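Polyketide cyclase / dehydrase and lipid transport (Nitrosospira multiformis, PDB 3P51) is of unknown function but, as a member of the Bet v 1-like polyketide cyclase and lipid transport family, probably binds a hydrophobic ligand in an internal cavity. Local coordinates at residues 5-11 / 105-111; 69-75 / 91-97; 22-27 / 46-52. One frame throughout, in Å; residues are numbered along the deposited sequence. Where two conformers were deposited one is given.

Contact 1 of 3, residues 5-11 / 105-111; sequences YNSIVVD and TTFVEWS
Tyr5 lays its ring (chi1 t) across the neighbouring strand: CD1 comes 3.5 Å from Ser111 OG, while OH donates a 2.7 Å hydrogen bond to OE1 of Glu109 (chi1 p), at the edge of the ring. The two strands, 5-10 and 105-111, are extended and antiparallel, with axes 4.7 Å apart at 164°. Asn6–Trp110, Ile8–Val108 and Val10–Thr106 are hydrogen-bonded pairs, with Val10 N 2.7 Å from Thr106 O and Asn6 N 3.0 Å from Trp110 O. Between them, Tyr5–Ser111, Ser7–Glu109 and Val9–Phe107 are non-hydrogen-bonded pairs, and Ser7 CA lies 3.1 Å from Val108 O. Along the paired residues 5-10 and 106-111, side chains alternate between two faces. On the face of Ile8 and Val10, Val10 CG2 meets Val108 CG2 at 3.8 Å; on the other, Ser7 CB packs 3.7 Å from Phe107 CZ. This is the pairing of first and last strands in a helix-grip fold. The face bearing Tyr5 and Phe107 meets a second subunit, whose Phe107 stacks on this one. The opposite face is covered by helices 14-21 and 120-139, with Asn6 hydrogen-bonded to Arg130, and strand 88-100 continues the sheet beyond 105-111.

Contact 2 of 3, residues 69-75 / 91-97; sequences ERRIMYS and YVGNLHL
Backbone hydrogen bonding sets the frame of this hairpin, in which strands 71-75 and 91-97 run antiparallel at 166° with axes 4.6 Å apart. Ile72–Leu95 and Tyr74–Gly93 are hydrogen-bonded pairs: N to O distances are 2.9 Å both ways between Ile72 and Leu95, 3.0 Å from Tyr74 N to Gly93 O and 2.8 Å from Gly93 N to Tyr74 O. Arg71–His96, Met73–Asn94 and Ser75–Val92 alternate with them as non-hydrogen-bonded pairs. At the open end Leu97 N reaches Arg70 O at 3.2 Å, and Arg70, with a left-handed backbone (58/60), forms a G1 beta bulge with Arg71 opposite Ser66. Among polar side chains, Arg71 (chi1 t, chi3 m) gives NH1 to Asn94 OD1 at 2.7 Å and lays its guanidinium flat on the His96 ring, centres 3.9 Å apart and planes at 21°. One water links Arg70 NH1 (3.0 Å) to Leu97 O (2.7 Å). Apolar contacts include Met73, a selenomethionine, whose CE sits 3.6 Å from Val92 CG1. On the face opposite Met73 and Val92, the p rotamer of Tyr74 folds its ring over Gly93, whose CA makes a CH-pi contact 3.9 Å from the centroid; a CB there would clash. The hairpin lies mid-sheet between strands 58-66 and 105-116, with Tyr74 and Tyr91 both hydrogen-bonded to Tyr129 OH in helix 120-139 and Leu97 packed on helix 14-21.

Contact 3 of 3, residues 22-27 / 46-52; sequences RNFHDF and YSVGARR
In the helix-grip fold of Bet v 1-like proteins, this contact is where the loop following helix 14-21 packs against the turn and start of strand 51-54, next to the edge strand 37-40. Residues 22-27 are irregular throughout; 46-52 is loop and turn until strand 51-54 begins at Arg51. Residues 23-26 form a type I turn (Asp26 N to Asn23 O 2.9 Å) combined with an Asx turn, in which Asn23 OD1 accepts from His25 N at 2.7 Å; residues 47-50 form a type II turn (Ala50 N to Ser47 O 2.9 Å) with Gly49 at positive phi. The central element is Arg52, extended along its chain from a p chi1. Its guanidinium lies flat on the ring of Phe24 (chi1 t), centres 4.0 Å apart and planes at 4°, an off-centre cation-pi contact, and Arg52 CD makes a CH-pi contact 3.6 Å from the centroid of the Phe24 ring. Phe27 CE2 lies 3.7 Å from Arg52 NH2, over the opposite face of the guanidinium. Arg52 also forms a salt bridge with Asp60 and a cation-pi contact with Tyr74. Farther out, Phe24 CD2 touches Ala50 CB at 4.2 Å, and His25 (chi1 m) donates from NE2 to Arg51 O at 3.0 Å. Tyr46 sets its ring edge against the loop, CD1 3.5 Å from Arg22 O, and a water 2.9 Å from Tyr46 OH also bonds weakly to Asn23 ND2. A second loop-to-strand hydrogen bond runs from Arg52 NH1 to Phe24 O, 2.9 Å.

All three reach one antiparallel sheet: contacts 1 and 2 pair its strands, whereas contact 3 packs a loop on the start of strand 51-54. Contact 3 closes first along the chain, then contact 2, and both fall between the segments of contact 1. Contacts 1 and 2, centres about 12 Å apart, join where 105-111 pairs with 91-97 (Ser111 O to Asn94 N, 2.9 Å). Contact 3, centred about 11 Å from contact 2 and 20 Å from contact 1, lies across the chain's centre from the latter. On the Trp110/Tyr74 side of the sheet, Trp110 packs on Phe27, Phe27 on Arg52, and Arg52 and Phe24 on Tyr74, connecting the contacts. Bet v 1-like relatives enclose a cavity between sheet and long helix.

Contact 1 of 3, residues 5-11 / 105-111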
loop_
_atom_site.group_PDB
_atom_site.type_symbol
_atom_site.label_atom_id
_atom_site.label_comp_id
_atom_site.label_asym_id
_atom_site.label_seq_id
_atom_site.Cartn_x
_atom_site.Cartn_y
_atom_site.Cartn_z
ATOM N N TYR A 5 -3.089 -17.073 3.254
ATOM C CA TYR A 5 -2.673 -16.484 1.989
ATOM C C TYR A 5 -2.498 -17.590 0.982
ATOM O O TYR A 5 -1.734 -18.523 1.217
ATOM C CB TYR A 5 -1.353 -15.727 2.145
ATOM C CG TYR A 5 -0.842 -15.161 0.826
ATOM C CD1 TYR A 5 -1.247 -13.900 0.389
ATOM C CD2 TYR A 5 0.030 -15.888 0.024
ATOM C CE1 TYR A 5 -0.786 -13.369 -0.818
ATOM C CE2 TYR A 5 0.497 -15.374 -1.181
ATOM C CZ TYR A 5 0.084 -14.112 -1.597
ATOM O OH TYR A 5 0.531 -13.590 -2.796
ATOM N N ASN A 6 -3.218 -17.501 -0.129
ATOM C CA ASN A 6 -3.087 -18.492 -1.188
ATOM C C ASN A 6 -3.011 -17.839 -2.556
ATOM O O ASN A 6 -3.669 -16.824 -2.807
ATOM C CB ASN A 6 -4.253 -19.463 -1.149
ATOM C CG ASN A 6 -4.269 -20.290 0.118
ATOM O OD1 ASN A 6 -3.623 -21.339 0.197
ATOM N ND2 ASN A 6 -4.998 -19.817 1.122
ATOM N N SER A 7 -2.222 -18.431 -3.444
ATOM C CA SER A 7 -2.008 -17.846 -4.756
ATOM C C SER A 7 -1.737 -18.910 -5.810
ATOM O O SER A 7 -1.315 -20.026 -5.497
ATOM C CB SER A 7 -0.860 -16.834 -4.693
ATOM O OG SER A 7 0.351 -17.453 -4.290
ATOM N N ILE A 8 -2.015 -18.559 -7.059
ATOM C CA ILE A 8 -1.803 -19.442 -8.201
ATOM C C ILE A 8 -1.457 -18.603 -9.428
ATOM O O ILE A 8 -1.717 -17.395 -9.458
ATOM C CB ILE A 8 -3.075 -20.208 -8.567
ATOM C CG1 ILE A 8 -4.193 -19.214 -8.886
ATOM C CG2 ILE A 8 -3.486 -21.155 -7.447
ATOM C CD1 ILE A 8 -5.433 -19.855 -9.445
ATOM N N VAL A 9 -0.878 -19.255 -10.436
ATOM C CA VAL A 9 -0.707 -18.650 -11.753
ATOM C C VAL A 9 -1.710 -19.247 -12.739
ATOM O O VAL A 9 -1.870 -20.457 -12.822
ATOM C CB VAL A 9 0.717 -18.840 -12.277
ATOM C CG1 VAL A 9 0.820 -18.384 -13.748
ATOM C CG2 VAL A 9 1.687 -18.056 -11.403
ATOM N N VAL A 10 -2.396 -18.375 -13.469
ATOM C CA VAL A 10 -3.464 -18.771 -14.382
ATOM C C VAL A 10 -3.026 -18.485 -15.822
ATOM O O VAL A 10 -2.600 -17.365 -16.129
ATOM C CB VAL A 10 -4.749 -17.966 -14.070
ATOM C CG1 VAL A 10 -5.797 -18.199 -15.111
ATOM C CG2 VAL A 10 -5.288 -18.318 -12.689
ATOM N N ASP A 11 -3.123 -19.482 -16.705
ATOM C CA ASP A 11 -2.665 -19.314 -18.089
ATOM C C ASP A 11 -3.678 -18.568 -18.966
ATOM O O ASP A 11 -4.290 -19.146 -19.870
ATOM C CB ASP A 11 -2.283 -20.657 -18.734
ATOM C CG ASP A 11 -1.525 -20.481 -20.057
ATOM O OD1 ASP A 11 -1.646 -19.407 -20.682
ATOM O OD2 ASP A 11 -0.800 -21.409 -20.477
ATOM N N THR A 105 0.463 -14.084 -18.705
ATOM C CA THR A 105 -0.427 -14.854 -17.853
ATOM C C THR A 105 -0.847 -14.006 -16.652
ATOM O O THR A 105 -0.604 -12.791 -16.618
ATOM C CB THR A 105 0.213 -16.195 -17.433
ATOM O OG1 THR A 105 1.462 -15.953 -16.781
ATOM C CG2 THR A 105 0.475 -17.052 -18.663
ATOM N N THR A 106 -1.480 -14.642 -15.674
ATOM C CA THR A 106 -2.047 -13.925 -14.533
ATOM C C THR A 106 -1.679 -14.572 -13.205
ATOM O O THR A 106 -1.842 -15.773 -13.028
ATOM C CB THR A 106 -3.581 -13.851 -14.621
ATOM O OG1 THR A 106 -3.955 -13.167 -15.818
ATOM C CG2 THR A 106 -4.150 -13.108 -13.437
ATOM N N PHE A 107 -1.165 -13.758 -12.290
ATOM C CA PHE A 107 -0.946 -14.148 -10.903
ATOM C C PHE A 107 -2.197 -13.761 -10.129
ATOM O O PHE A 107 -2.689 -12.644 -10.265
ATOM C CB PHE A 107 0.274 -13.396 -10.350
ATOM C CG PHE A 107 0.523 -13.608 -8.883
ATOM C CD1 PHE A 107 1.140 -14.762 -8.431
ATOM C CD2 PHE A 107 0.154 -12.639 -7.954
ATOM C CE1 PHE A 107 1.379 -14.960 -7.074
ATOM C CE2 PHE A 107 0.386 -12.825 -6.596
ATOM C CZ PHE A 107 1.007 -13.988 -6.152
ATOM N N VAL A 108 -2.726 -14.687 -9.335
ATOM C CA VAL A 108 -3.905 -14.415 -8.516
ATOM C C VAL A 108 -3.595 -14.665 -7.045
ATOM O O VAL A 108 -3.176 -15.754 -6.680
ATOM C CB VAL A 108 -5.085 -15.331 -8.906
ATOM C CG1 VAL A 108 -6.350 -14.883 -8.194
ATOM C CG2 VAL A 108 -5.289 -15.318 -10.420
ATOM N N GLU A 109 -3.807 -13.669 -6.194
ATOM C CA GLU A 109 -3.611 -13.873 -4.762
ATOM C C GLU A 109 -4.896 -13.607 -3.988
ATOM O O GLU A 109 -5.681 -12.731 -4.339
ATOM C CB GLU A 109 -2.474 -12.994 -4.226
ATOM C CG GLU A 109 -2.678 -11.520 -4.477
ATOM C CD GLU A 109 -1.527 -10.666 -3.971
ATOM O OE1 GLU A 109 -0.653 -11.201 -3.261
ATOM O OE2 GLU A 109 -1.498 -9.455 -4.292
ATOM N N TRP A 110 -5.110 -14.388 -2.938
ATOM C CA TRP A 110 -6.280 -14.227 -2.088
ATOM C C TRP A 110 -5.818 -14.282 -0.640
ATOM O O TRP A 110 -5.245 -15.283 -0.207
ATOM C CB TRP A 110 -7.290 -15.336 -2.372
ATOM C CG TRP A 110 -8.722 -14.929 -2.180
ATOM C CD1 TRP A 110 -9.218 -14.064 -1.244
ATOM C CD2 TRP A 110 -9.844 -15.368 -2.956
ATOM N NE1 TRP A 110 -10.583 -13.951 -1.382
ATOM C CE2 TRP A 110 -10.990 -14.739 -2.427
ATOM C CE3 TRP A 110 -9.990 -16.242 -4.039
ATOM C CZ2 TRP A 110 -12.269 -14.949 -2.951
ATOM C CZ3 TRP A 110 -11.259 -16.446 -4.565
ATOM C CH2 TRP A 110 -12.382 -15.806 -4.012
ATOM N N SER A 111 -6.052 -13.195 0.090
ATOM C CA SER A 111 -5.700 -13.099 1.501
ATOM C C SER A 111 -6.953 -13.050 2.368
ATOM O O SER A 111 -7.992 -12.523 1.963
ATOM C CB SER A 111 -4.889 -11.825 1.776
ATOM O OG SER A 111 -3.893 -11.599 0.791
#

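Contact 2 of 3, residues 69-75 / 91-97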
loop_
_atom_site.group_PDB
_atom_site.type_symbol
_atom_site.label_atom_id
_atom_site.label_comp_id
_atom_site.label_asym_id
_atom_site.label_seq_id
_atom_site.Cartn_x
_atom_site.Cartn_y
_atom_site.Cartn_z
ATOM N N GLU A 69 -6.278 -1.333 -9.733
ATOM C CA GLU A 69 -5.393 -2.356 -9.170
ATOM C C GLU A 69 -5.974 -3.760 -9.331
ATOM O O GLU A 69 -5.323 -4.741 -8.985
ATOM C CB GLU A 69 -5.116 -2.105 -7.682
ATOM C CG GLU A 69 -4.643 -0.694 -7.334
ATOM C CD GLU A 69 -3.260 -0.384 -7.862
ATOM O OE1 GLU A 69 -2.542 -1.341 -8.227
ATOM O OE2 GLU A 69 -2.896 0.817 -7.920
ATOM N N ARG A 70 -7.203 -3.858 -9.833
ATOM C CA ARG A 70 -7.852 -5.159 -9.993
ATOM C C ARG A 70 -7.931 -5.882 -8.663
ATOM O O ARG A 70 -7.399 -6.984 -8.511
ATOM C CB ARG A 70 -7.095 -6.034 -10.996
ATOM C CG ARG A 70 -6.933 -5.406 -12.383
ATOM C CD ARG A 70 -6.451 -6.440 -13.390
ATOM N NE ARG A 70 -6.378 -5.903 -14.749
ATOM C CZ ARG A 70 -5.287 -5.357 -15.277
ATOM N NH1 ARG A 70 -4.167 -5.276 -14.561
ATOM N NH2 ARG A 70 -5.315 -4.884 -16.519
ATOM N N ARG A 71 -8.610 -5.262 -7.702
ATOM C CA ARG A 71 -8.738 -5.818 -6.363
ATOM C C ARG A 71 -10.168 -5.712 -5.850
ATOM O O ARG A 71 -10.837 -4.706 -6.073
ATOM C CB ARG A 71 -7.830 -5.075 -5.386
ATOM C CG ARG A 71 -7.875 -5.666 -3.985
ATOM C CD ARG A 71 -7.153 -4.794 -2.978
ATOM N NE ARG A 71 -5.817 -4.409 -3.425
ATOM C CZ ARG A 71 -4.733 -5.159 -3.275
ATOM N NH1 ARG A 71 -4.821 -6.344 -2.706
ATOM N NH2 ARG A 71 -3.559 -4.726 -3.693
ATOM N N ILE A 72 -10.614 -6.748 -5.147
ATOM C CA ILE A 72 -11.913 -6.761 -4.494
ATOM C C ILE A 72 -11.681 -7.084 -3.016
ATOM O O ILE A 72 -11.032 -8.075 -2.705
ATOM C CB ILE A 72 -12.798 -7.871 -5.083
ATOM C CG1 ILE A 72 -13.110 -7.603 -6.553
ATOM C CG2 ILE A 72 -14.080 -8.027 -4.269
ATOM C CD1 ILE A 72 -13.969 -8.687 -7.187
HETATM N N MSE A 73 -12.195 -6.260 -2.104
HETATM C CA MSE A 73 -12.052 -6.558 -0.681
HETATM C C MSE A 73 -13.414 -6.588 -0.030
HETATM O O MSE A 73 -14.267 -5.771 -0.338
HETATM C CB MSE A 73 -11.201 -5.520 0.041
HETATM C CG MSE A 73 -9.772 -5.400 -0.448
HETATM SE SE MSE A 73 -8.773 -4.082 0.625
HETATM C CE MSE A 73 -9.531 -4.552 2.347
ATOM N N TYR A 74 -13.607 -7.509 0.901
ATOM C CA TYR A 74 -14.915 -7.653 1.513
ATOM C C TYR A 74 -14.798 -8.121 2.948
ATOM O O TYR A 74 -13.812 -8.764 3.330
ATOM C CB TYR A 74 -15.741 -8.669 0.721
ATOM C CG TYR A 74 -15.054 -10.011 0.602
ATOM C CD1 TYR A 74 -15.269 -11.015 1.541
ATOM C CD2 TYR A 74 -14.172 -10.269 -0.443
ATOM C CE1 TYR A 74 -14.624 -12.247 1.442
ATOM C CE2 TYR A 74 -13.532 -11.490 -0.553
ATOM C CZ TYR A 74 -13.757 -12.470 0.389
ATOM O OH TYR A 74 -13.112 -13.679 0.276
ATOM N N SER A 75 -15.819 -7.811 3.742
ATOM C CA SER A 75 -15.951 -8.384 5.071
ATOM C C SER A 75 -16.860 -9.597 4.975
ATOM O O SER A 75 -17.828 -9.595 4.216
ATOM C CB SER A 75 -16.553 -7.367 6.044
ATOM O OG SER A 75 -17.830 -6.916 5.611
ATOM N N TYR A 91 -13.416 -10.227 9.904
ATOM C CA TYR A 91 -12.902 -10.979 8.774
ATOM C C TYR A 91 -12.845 -10.089 7.539
ATOM O O TYR A 91 -13.843 -9.488 7.160
ATOM C CB TYR A 91 -13.760 -12.205 8.449
ATOM C CG TYR A 91 -13.078 -13.073 7.420
ATOM C CD1 TYR A 91 -12.414 -14.237 7.795
ATOM C CD2 TYR A 91 -13.041 -12.696 6.079
ATOM C CE1 TYR A 91 -11.762 -15.013 6.855
ATOM C CE2 TYR A 91 -12.385 -13.469 5.127
ATOM C CZ TYR A 91 -11.746 -14.624 5.531
ATOM O OH TYR A 91 -11.096 -15.393 4.610
ATOM N N VAL A 92 -11.672 -10.014 6.915
ATOM C CA VAL A 92 -11.507 -9.284 5.653
ATOM C C VAL A 92 -10.878 -10.204 4.621
ATOM O O VAL A 92 -9.867 -10.853 4.897
ATOM C CB VAL A 92 -10.609 -8.050 5.808
ATOM C CG1 VAL A 92 -10.274 -7.449 4.414
ATOM C CG2 VAL A 92 -11.266 -7.011 6.725
ATOM N N GLY A 93 -11.493 -10.287 3.447
ATOM C CA GLY A 93 -10.951 -11.066 2.344
ATOM C C GLY A 93 -10.448 -10.086 1.304
ATOM O O GLY A 93 -11.006 -8.996 1.180
ATOM N N ASN A 94 -9.394 -10.456 0.578
ATOM C CA ASN A 94 -8.708 -9.526 -0.320
ATOM C C ASN A 94 -8.256 -10.319 -1.535
ATOM O O ASN A 94 -7.335 -11.120 -1.442
ATOM C CB ASN A 94 -7.510 -8.900 0.414
ATOM C CG ASN A 94 -6.774 -7.838 -0.413
ATOM O OD1 ASN A 94 -6.844 -7.810 -1.634
ATOM N ND2 ASN A 94 -6.046 -6.970 0.273
ATOM N N LEU A 95 -8.951 -10.136 -2.654
ATOM C CA LEU A 95 -8.666 -10.870 -3.891
ATOM C C LEU A 95 -8.077 -9.937 -4.949
ATOM O O LEU A 95 -8.660 -8.905 -5.276
ATOM C CB LEU A 95 -9.950 -11.492 -4.432
ATOM C CG LEU A 95 -9.922 -12.084 -5.839
ATOM C CD1 LEU A 95 -8.929 -13.241 -5.912
ATOM C CD2 LEU A 95 -11.332 -12.548 -6.212
ATOM N N HIS A 96 -6.930 -10.307 -5.500
ATOM C CA HIS A 96 -6.153 -9.350 -6.283
ATOM C C HIS A 96 -5.386 -10.034 -7.415
ATOM O O HIS A 96 -4.851 -11.127 -7.232
ATOM C CB HIS A 96 -5.216 -8.642 -5.313
ATOM C CG HIS A 96 -4.192 -7.763 -5.962
ATOM N ND1 HIS A 96 -4.525 -6.745 -6.828
ATOM C CD2 HIS A 96 -2.849 -7.722 -5.819
ATOM C CE1 HIS A 96 -3.419 -6.123 -7.210
ATOM N NE2 HIS A 96 -2.391 -6.694 -6.613
ATOM N N LEU A 97 -5.358 -9.395 -8.586
ATOM C CA LEU A 97 -4.689 -9.938 -9.764
ATOM C C LEU A 97 -3.471 -9.110 -10.129
ATOM O O LEU A 97 -3.467 -7.899 -9.948
ATOM C CB LEU A 97 -5.619 -9.917 -10.976
ATOM C CG LEU A 97 -6.956 -10.640 -10.932
ATOM C CD1 LEU A 97 -7.596 -10.558 -12.309
ATOM C CD2 LEU A 97 -6.745 -12.063 -10.538
HETATM O O HOH W 1 -3.414 -5.914 -11.728
#

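Contact 3 of 3, residues 22-27 / 46-52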
loop_
_atom_site.group_PDB
_atom_site.type_symbol
_atom_site.label_atom_id
_atom_site.label_comp_id
_atom_site.label_asym_id
_atom_site.label_seq_id
_atom_site.Cartn_x
_atom_site.Cartn_y
_atom_site.Cartn_z
ATOM N N ARG A 22 -14.498 -9.908 -11.937
ATOM C CA ARG A 22 -14.562 -8.524 -11.460
ATOM C C ARG A 22 -15.902 -8.120 -10.837
ATOM O O ARG A 22 -16.019 -7.047 -10.255
ATOM C CB ARG A 22 -14.191 -7.545 -12.589
ATOM C CG ARG A 22 -15.266 -7.323 -13.640
ATOM C CD ARG A 22 -14.764 -6.373 -14.746
ATOM N NE ARG A 22 -15.713 -6.275 -15.851
ATOM C CZ ARG A 22 -16.496 -5.224 -16.088
ATOM N NH1 ARG A 22 -16.446 -4.152 -15.300
ATOM N NH2 ARG A 22 -17.321 -5.240 -17.128
ATOM N N ASN A 23 -16.906 -8.979 -10.959
ATOM C CA ASN A 23 -18.249 -8.642 -10.496
ATOM C C ASN A 23 -18.570 -9.306 -9.156
ATOM O O ASN A 23 -18.690 -10.519 -9.073
ATOM C CB ASN A 23 -19.288 -9.018 -11.558
ATOM C CG ASN A 23 -20.669 -8.477 -11.240
ATOM O OD1 ASN A 23 -21.131 -8.562 -10.107
ATOM N ND2 ASN A 23 -21.326 -7.897 -12.237
ATOM N N PHE A 24 -18.685 -8.499 -8.106
ATOM C CA PHE A 24 -18.924 -9.006 -6.751
ATOM C C PHE A 24 -20.190 -9.875 -6.684
ATOM O O PHE A 24 -20.291 -10.753 -5.837
ATOM C CB PHE A 24 -18.980 -7.822 -5.773
ATOM C CG PHE A 24 -19.201 -8.194 -4.331
ATOM C CD1 PHE A 24 -18.150 -8.660 -3.548
ATOM C CD2 PHE A 24 -20.445 -8.013 -3.735
ATOM C CE1 PHE A 24 -18.347 -8.981 -2.194
ATOM C CE2 PHE A 24 -20.655 -8.328 -2.381
ATOM C CZ PHE A 24 -19.600 -8.813 -1.612
ATOM N N HIS A 25 -21.140 -9.660 -7.594
ATOM C CA HIS A 25 -22.365 -10.461 -7.586
ATOM C C HIS A 25 -22.374 -11.625 -8.583
ATOM O O HIS A 25 -23.370 -12.343 -8.674
ATOM C CB HIS A 25 -23.600 -9.591 -7.818
ATOM C CG HIS A 25 -23.914 -8.666 -6.684
ATOM N ND1 HIS A 25 -24.309 -7.359 -6.878
ATOM C CD2 HIS A 25 -23.907 -8.860 -5.345
ATOM C CE1 HIS A 25 -24.523 -6.786 -5.709
ATOM N NE2 HIS A 25 -24.285 -7.676 -4.760
ATOM N N ASP A 26 -21.284 -11.805 -9.332
ATOM C CA ASP A 26 -21.145 -12.972 -10.207
ATOM C C ASP A 26 -20.022 -13.891 -9.728
ATOM O O ASP A 26 -18.839 -13.619 -9.966
ATOM C CB ASP A 26 -20.899 -12.548 -11.662
ATOM C CG ASP A 26 -20.765 -13.742 -12.605
ATOM O OD1 ASP A 26 -21.021 -14.885 -12.175
ATOM O OD2 ASP A 26 -20.414 -13.545 -13.782
ATOM N N PHE A 27 -20.400 -14.975 -9.056
ATOM C CA PHE A 27 -19.443 -15.953 -8.535
ATOM C C PHE A 27 -19.524 -17.265 -9.331
ATOM O O PHE A 27 -19.068 -18.303 -8.862
ATOM C CB PHE A 27 -19.717 -16.217 -7.048
ATOM C CG PHE A 27 -18.473 -16.304 -6.183
ATOM C CD1 PHE A 27 -17.271 -16.761 -6.694
ATOM C CD2 PHE A 27 -18.525 -15.944 -4.838
ATOM C CE1 PHE A 27 -16.133 -16.850 -5.888
ATOM C CE2 PHE A 27 -17.388 -16.036 -4.018
ATOM C CZ PHE A 27 -16.192 -16.488 -4.554
ATOM N N TYR A 46 -20.059 -3.644 -8.523
ATOM C CA TYR A 46 -18.838 -2.870 -8.325
ATOM C C TYR A 46 -19.080 -1.736 -7.340
ATOM O O TYR A 46 -18.277 -0.799 -7.238
ATOM C CB TYR A 46 -18.340 -2.275 -9.654
ATOM C CG TYR A 46 -18.667 -3.120 -10.863
ATOM C CD1 TYR A 46 -18.072 -4.364 -11.045
ATOM C CD2 TYR A 46 -19.573 -2.675 -11.822
ATOM C CE1 TYR A 46 -18.365 -5.143 -12.155
ATOM C CE2 TYR A 46 -19.879 -3.451 -12.933
ATOM C CZ TYR A 46 -19.272 -4.687 -13.091
ATOM O OH TYR A 46 -19.569 -5.470 -14.186
ATOM N N SER A 47 -20.188 -1.827 -6.617
ATOM C CA SER A 47 -20.599 -0.769 -5.702
ATOM C C SER A 47 -20.194 -1.083 -4.267
ATOM O O SER A 47 -20.729 -1.994 -3.650
ATOM C CB SER A 47 -22.113 -0.573 -5.774
ATOM O OG SER A 47 -22.546 0.408 -4.844
ATOM N N VAL A 48 -19.257 -0.320 -3.729
ATOM C CA VAL A 48 -18.838 -0.549 -2.348
ATOM C C VAL A 48 -20.035 -0.371 -1.417
ATOM O O VAL A 48 -20.734 0.651 -1.463
ATOM C CB VAL A 48 -17.670 0.373 -1.969
ATOM C CG1 VAL A 48 -17.312 0.222 -0.497
ATOM C CG2 VAL A 48 -16.472 0.042 -2.844
ATOM N N GLY A 49 -20.274 -1.381 -0.583
ATOM C CA GLY A 49 -21.453 -1.416 0.259
ATOM C C GLY A 49 -22.370 -2.545 -0.169
ATOM O O GLY A 49 -23.245 -2.969 0.587
ATOM N N ALA A 50 -22.175 -3.037 -1.392
ATOM C CA ALA A 50 -22.994 -4.126 -1.912
ATOM C C ALA A 50 -22.795 -5.333 -1.026
ATOM O O ALA A 50 -21.739 -5.468 -0.416
ATOM C CB ALA A 50 -22.582 -4.461 -3.345
ATOM N N ARG A 51 -23.786 -6.224 -0.975
ATOM C CA ARG A 51 -23.671 -7.422 -0.165
ATOM C C ARG A 51 -24.114 -8.650 -0.942
ATOM O O ARG A 51 -24.782 -8.554 -1.963
ATOM C CB ARG A 51 -24.495 -7.290 1.116
ATOM C CG ARG A 51 -24.316 -5.947 1.812
ATOM C CD ARG A 51 -25.158 -5.874 3.075
ATOM N NE ARG A 51 -24.481 -6.542 4.180
ATOM C CZ ARG A 51 -25.002 -6.715 5.387
ATOM N NH1 ARG A 51 -26.228 -6.275 5.653
ATOM N NH2 ARG A 51 -24.289 -7.325 6.328
ATOM N N ARG A 52 -23.731 -9.816 -0.453
ATOM C CA ARG A 52 -24.133 -11.043 -1.104
ATOM C C ARG A 52 -24.259 -12.126 -0.070
ATOM O O ARG A 52 -23.593 -12.082 0.963
ATOM C CB ARG A 52 -23.113 -11.453 -2.171
ATOM C CG ARG A 52 -21.707 -11.678 -1.643
ATOM C CD ARG A 52 -20.692 -11.902 -2.774
ATOM N NE ARG A 52 -19.383 -12.291 -2.242
ATOM C CZ ARG A 52 -18.274 -12.392 -2.966
ATOM N NH1 ARG A 52 -18.297 -12.128 -4.263
ATOM N NH2 ARG A 52 -17.137 -12.754 -2.386
HETATM O O HOH W 2 -19.486 -8.257 -15.087
#